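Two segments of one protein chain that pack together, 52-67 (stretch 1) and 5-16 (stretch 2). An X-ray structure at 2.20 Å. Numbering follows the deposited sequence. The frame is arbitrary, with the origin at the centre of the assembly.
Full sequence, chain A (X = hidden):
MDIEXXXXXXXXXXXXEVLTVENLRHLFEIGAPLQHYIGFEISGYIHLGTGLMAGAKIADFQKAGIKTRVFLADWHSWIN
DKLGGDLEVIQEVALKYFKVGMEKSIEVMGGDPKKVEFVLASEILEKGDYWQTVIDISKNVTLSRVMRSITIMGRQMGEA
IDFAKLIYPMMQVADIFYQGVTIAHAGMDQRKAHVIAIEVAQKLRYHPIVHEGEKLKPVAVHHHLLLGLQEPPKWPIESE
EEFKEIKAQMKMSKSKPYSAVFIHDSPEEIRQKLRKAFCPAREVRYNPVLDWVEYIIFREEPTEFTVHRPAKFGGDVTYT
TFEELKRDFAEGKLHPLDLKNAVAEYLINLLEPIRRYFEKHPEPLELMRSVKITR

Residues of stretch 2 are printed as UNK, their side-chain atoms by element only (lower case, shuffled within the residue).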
# COMPACT_ATOMS: atom_id res chain seq x y z
N LEU A 52 12.04 -26.09 -14.27
CA LEU A 52 11.86 -27.50 -13.95
C LEU A 52 11.11 -27.84 -12.67
O LEU A 52 10.21 -28.68 -12.70
CB LEU A 52 13.22 -28.22 -13.95
CG LEU A 52 14.05 -27.99 -15.22
CD1 LEU A 52 15.12 -29.06 -15.31
CD2 LEU A 52 13.15 -28.02 -16.47
N MET A 53 11.46 -27.21 -11.56
CA MET A 53 10.77 -27.52 -10.31
C MET A 53 9.32 -27.05 -10.35
O MET A 53 8.42 -27.79 -9.97
CB MET A 53 11.54 -26.90 -9.14
CG MET A 53 12.99 -27.39 -9.05
SD MET A 53 13.13 -29.18 -8.69
CE MET A 53 13.29 -29.87 -10.33
N ALA A 54 9.09 -25.82 -10.80
CA ALA A 54 7.71 -25.33 -10.90
C ALA A 54 6.96 -26.16 -11.94
O ALA A 54 5.81 -26.53 -11.74
CB ALA A 54 7.71 -23.86 -11.31
N GLY A 55 7.63 -26.45 -13.04
CA GLY A 55 7.02 -27.23 -14.11
C GLY A 55 6.63 -28.61 -13.64
O GLY A 55 5.54 -29.09 -13.96
N ALA A 56 7.51 -29.25 -12.87
CA ALA A 56 7.21 -30.57 -12.33
C ALA A 56 5.95 -30.53 -11.46
O ALA A 56 5.07 -31.38 -11.59
CB ALA A 56 8.39 -31.09 -11.53
N LYS A 57 5.85 -29.55 -10.57
CA LYS A 57 4.67 -29.48 -9.71
C LYS A 57 3.40 -29.16 -10.50
O LYS A 57 2.33 -29.72 -10.23
CB LYS A 57 4.85 -28.44 -8.58
CG LYS A 57 5.88 -28.83 -7.52
CD LYS A 57 5.80 -30.33 -7.16
CE LYS A 57 4.44 -30.74 -6.61
NZ LYS A 57 4.32 -32.22 -6.47
N ILE A 58 3.51 -28.26 -11.48
CA ILE A 58 2.36 -27.93 -12.29
C ILE A 58 1.85 -29.22 -12.94
O ILE A 58 0.64 -29.48 -12.97
CB ILE A 58 2.73 -26.86 -13.34
CG1 ILE A 58 2.79 -25.48 -12.65
CG2 ILE A 58 1.71 -26.85 -14.45
CD1 ILE A 58 3.45 -24.38 -13.49
N ALA A 59 2.78 -30.04 -13.43
CA ALA A 59 2.40 -31.31 -14.06
C ALA A 59 1.70 -32.20 -13.04
O ALA A 59 0.67 -32.81 -13.35
CB ALA A 59 3.65 -32.03 -14.61
N ASP A 60 2.25 -32.29 -11.83
CA ASP A 60 1.64 -33.11 -10.79
C ASP A 60 0.24 -32.62 -10.45
O ASP A 60 -0.70 -33.43 -10.31
CB ASP A 60 2.47 -33.09 -9.50
CG ASP A 60 3.83 -33.73 -9.66
OD1 ASP A 60 4.00 -34.58 -10.55
OD2 ASP A 60 4.73 -33.38 -8.87
N PHE A 61 0.10 -31.31 -10.30
CA PHE A 61 -1.19 -30.73 -9.94
C PHE A 61 -2.26 -31.03 -10.99
O PHE A 61 -3.39 -31.40 -10.64
CB PHE A 61 -1.07 -29.21 -9.71
CG PHE A 61 -0.14 -28.82 -8.56
CD1 PHE A 61 -0.02 -29.64 -7.43
CD2 PHE A 61 0.60 -27.64 -8.61
CE1 PHE A 61 0.81 -29.28 -6.36
CE2 PHE A 61 1.44 -27.27 -7.54
CZ PHE A 61 1.55 -28.09 -6.41
N GLN A 62 -1.91 -30.89 -12.26
CA GLN A 62 -2.86 -31.16 -13.34
C GLN A 62 -3.38 -32.60 -13.20
O GLN A 62 -4.59 -32.83 -13.29
CB GLN A 62 -2.19 -30.99 -14.72
CG GLN A 62 -1.74 -29.57 -15.08
CD GLN A 62 -1.24 -29.46 -16.53
OE1 GLN A 62 -0.43 -30.27 -16.98
NE2 GLN A 62 -1.72 -28.45 -17.25
N LYS A 63 -2.48 -33.55 -12.97
CA LYS A 63 -2.89 -34.96 -12.84
C LYS A 63 -3.80 -35.21 -11.65
O LYS A 63 -4.56 -36.18 -11.63
CB LYS A 63 -1.66 -35.87 -12.73
CG LYS A 63 -0.90 -36.02 -14.03
CD LYS A 63 0.25 -37.02 -13.90
CE LYS A 63 1.08 -37.08 -15.18
NZ LYS A 63 1.74 -35.78 -15.51
N ALA A 64 -3.72 -34.34 -10.65
CA ALA A 64 -4.55 -34.49 -9.47
C ALA A 64 -5.90 -33.80 -9.69
O ALA A 64 -6.75 -33.81 -8.82
CB ALA A 64 -3.85 -33.86 -8.26
N GLY A 65 -6.08 -33.20 -10.86
CA GLY A 65 -7.34 -32.53 -11.14
C GLY A 65 -7.41 -31.11 -10.58
O GLY A 65 -8.48 -30.64 -10.20
N ILE A 66 -6.26 -30.45 -10.52
CA ILE A 66 -6.17 -29.07 -10.03
C ILE A 66 -5.96 -28.14 -11.23
O ILE A 66 -5.14 -28.43 -12.10
CB ILE A 66 -4.97 -28.91 -9.06
CG1 ILE A 66 -5.20 -29.77 -7.80
CG2 ILE A 66 -4.77 -27.43 -8.70
CD1 ILE A 66 -3.96 -29.94 -6.95
N LYS A 67 -6.72 -27.04 -11.29
CA LYS A 67 -6.58 -26.08 -12.39
C LYS A 67 -5.34 -25.23 -12.11
O LYS A 67 -5.29 -24.49 -11.12
CB LYS A 67 -7.82 -25.18 -12.48
CG LYS A 67 -7.85 -24.28 -13.72
CD LYS A 67 -8.00 -25.10 -15.01
CE LYS A 67 -8.12 -24.20 -16.24
NZ LYS A 67 -7.95 -24.95 -17.53
N UNK A 5 -4.16 -40.91 -3.81
CA UNK A 5 -3.33 -40.68 -4.98
C UNK A 5 -3.25 -39.18 -5.29
O UNK A 5 -2.21 -38.68 -5.73
o UNK A 5 -4.43 -43.13 -8.22
c UNK A 5 -3.16 -41.25 -7.46
c UNK A 5 -3.91 -41.44 -6.17
o UNK A 5 -3.21 -42.06 -9.71
c UNK A 5 -3.64 -42.21 -8.54
N UNK A 6 -4.34 -38.45 -5.04
CA UNK A 6 -4.35 -37.00 -5.29
C UNK A 6 -3.41 -36.30 -4.32
O UNK A 6 -2.63 -35.43 -4.70
n UNK A 6 -10.38 -34.07 -5.75
c UNK A 6 -7.44 -35.88 -6.91
c UNK A 6 -5.77 -36.43 -5.12
n UNK A 6 -8.60 -35.41 -6.18
c UNK A 6 -9.34 -34.35 -6.50
n UNK A 6 -9.07 -33.60 -7.57
c UNK A 6 -6.76 -37.00 -6.12
N UNK A 7 -3.49 -36.69 -3.05
CA UNK A 7 -2.63 -36.13 -2.02
C UNK A 7 -1.17 -36.40 -2.35
O UNK A 7 -0.33 -35.50 -2.26
c UNK A 7 -4.82 -36.74 1.15
c UNK A 7 -1.82 -36.43 0.35
c UNK A 7 -4.30 -36.16 -0.16
c UNK A 7 -2.96 -36.72 -0.64
N UNK A 8 -0.86 -37.63 -2.75
CA UNK A 8 0.52 -37.98 -3.08
C UNK A 8 1.07 -37.17 -4.25
O UNK A 8 2.25 -36.85 -4.29
o UNK A 8 0.79 -39.88 -1.05
n UNK A 8 0.26 -41.62 -2.37
c UNK A 8 0.57 -40.34 -2.17
c UNK A 8 0.66 -39.47 -3.40
N UNK A 9 0.22 -36.87 -5.23
CA UNK A 9 0.66 -36.07 -6.38
C UNK A 9 1.08 -34.68 -5.88
O UNK A 9 2.07 -34.11 -6.34
c UNK A 9 -0.48 -35.93 -7.40
c UNK A 9 0.73 -37.43 -9.04
c UNK A 9 -1.75 -37.61 -8.74
c UNK A 9 -0.55 -36.67 -8.75
N UNK A 10 0.33 -34.13 -4.92
CA UNK A 10 0.66 -32.81 -4.39
C UNK A 10 1.93 -32.89 -3.56
O UNK A 10 2.80 -32.02 -3.62
c UNK A 10 -0.49 -32.26 -3.51
c UNK A 10 -1.72 -32.01 -4.37
c UNK A 10 -0.06 -30.96 -2.82
N UNK A 11 2.05 -33.98 -2.79
CA UNK A 11 3.18 -34.21 -1.91
C UNK A 11 4.50 -34.65 -2.54
O UNK A 11 5.56 -34.40 -1.99
c UNK A 11 0.87 -33.79 -0.04
c UNK A 11 2.95 -34.02 1.31
c UNK A 11 2.77 -35.23 -0.84
c UNK A 11 2.00 -34.73 0.38
N UNK A 12 4.45 -35.29 -3.70
CA UNK A 12 5.68 -35.78 -4.32
C UNK A 12 6.72 -34.70 -4.64
O UNK A 12 6.37 -33.55 -4.97
n UNK A 12 5.25 -37.39 -10.05
c UNK A 12 5.56 -36.98 -8.65
c UNK A 12 5.37 -36.58 -5.58
c UNK A 12 4.59 -35.81 -6.62
c UNK A 12 4.30 -36.67 -7.86
N UNK A 13 7.99 -35.08 -4.53
CA UNK A 13 9.10 -34.16 -4.80
C UNK A 13 8.90 -33.57 -6.18
O UNK A 13 8.37 -34.23 -7.07
c UNK A 13 10.44 -34.90 -4.74
n UNK A 13 11.95 -36.08 -0.80
c UNK A 13 10.86 -35.25 -3.33
c UNK A 13 12.26 -35.83 -3.28
c UNK A 13 12.87 -35.64 -1.89
N UNK A 14 9.39 -32.35 -6.40
CA UNK A 14 10.13 -31.49 -5.46
C UNK A 14 9.38 -30.80 -4.32
O UNK A 14 9.93 -29.88 -3.70
c UNK A 14 10.81 -30.49 -6.40
c UNK A 14 9.74 -30.27 -7.43
c UNK A 14 9.24 -31.68 -7.71
N UNK A 15 8.15 -31.20 -4.02
CA UNK A 15 7.45 -30.57 -2.91
C UNK A 15 8.32 -30.73 -1.66
O UNK A 15 8.86 -31.81 -1.41
c UNK A 15 5.51 -30.70 -1.31
o UNK A 15 5.20 -30.97 -3.70
c UNK A 15 6.10 -31.23 -2.62
N UNK A 16 8.45 -29.67 -0.88
CA UNK A 16 9.23 -29.72 0.35
C UNK A 16 8.35 -29.50 1.57
O UNK A 16 8.61 -30.02 2.65
c UNK A 16 10.35 -28.67 0.31
c UNK A 16 12.29 -27.57 1.54
c UNK A 16 11.10 -28.52 1.63
o UNK A 16 12.72 -27.25 0.42
o UNK A 16 12.79 -27.15 2.61
O HOH W 1 7.24 -34.05 -9.37

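Position 5 carries three carbons in a row, the third bearing two oxygens, and stays clear of stretch 1; this carboxylate is Glu5. Position 6 has three carbons, a nitrogen, and a carbon carrying two more nitrogens, a guanidinium, hence Arg6. Its NH1 donates to Ala64 O at 2.6 Å, although that oxygen is modelled too close to a neighbour and its place is less sure. Position 7 has four carbons forked at the first, one arm two carbons long, and points away: Ile7. At position 8, two carbons end in one oxygen and one nitrogen, out of reach of stretch 1, as in Asn8.

Position 9 has four carbons forked at the second, its CB 4.0 Å from Ala64 CB; this is Leu9, whose CG also lies 4.2 Å from Lys63 CB. At position 10 one carbon carries two others, the short fork of Val10. Its CG1 meets the edge of the Phe61 ring, 4.0 Å from CE1, and its CG2 lies 4.0 Å from Ile66 CD1. Position 11 again shows four carbons forked at the second, but directed away: Leu11.

Position 12, the first to leave helical geometry, has four carbons in a row ending in nitrogen. The chain is Lys12, and its NZ forms a salt bridge with Asp60 OD1 at 3.1 Å. The same atoms recur at position 13, pointing away, so Lys13 offers its backbone instead: a water donates to both Lys13 O and Asp60 OD2, at 2.6 Å each. Three carbons at position 14 close a ring onto the backbone nitrogen, giving Pro14, preceded by a cis peptide bond. Its CB lies 3.5 Å from Met53 SD and its CD 4.0 Å from Ala56 CB. Position 15 has one carbon bearing an oxygen and a carbon, Thr15; its OG1 donates to Val10 O at 2.6 Å and lies 3.0 Å from Lys57 CE. Position 16, three carbons ending in two oxygens, is Glu16, remote from stretch 1.

The two helices run nearly antiparallel, their axes 8.4 Å apart at closest approach. Small Ala64 and Ala56 face stretch 2 and meet Leu9 and Pro14. Between them, Lys57 NZ donates to Leu9 O at 2.9 Å, Val10 O at 3.2 Å and Lys12 O at 2.9 Å. Leu9 O and Val10 O, near the helix end, take no backbone hydrogen bond within the stretch; Lys12 O, just beyond, also accepts from Thr15 N. The buried carboxylate of Asp60 pairs with both lysines, its OD2 2.7 Å from Lys57 NZ and its OD1 bound to Lys12. Apolar contacts with Pro14 lie towards one end, those with Leu9 and Val10 towards the other.

Stretch 2 5-16: ERINLVLKKPTE
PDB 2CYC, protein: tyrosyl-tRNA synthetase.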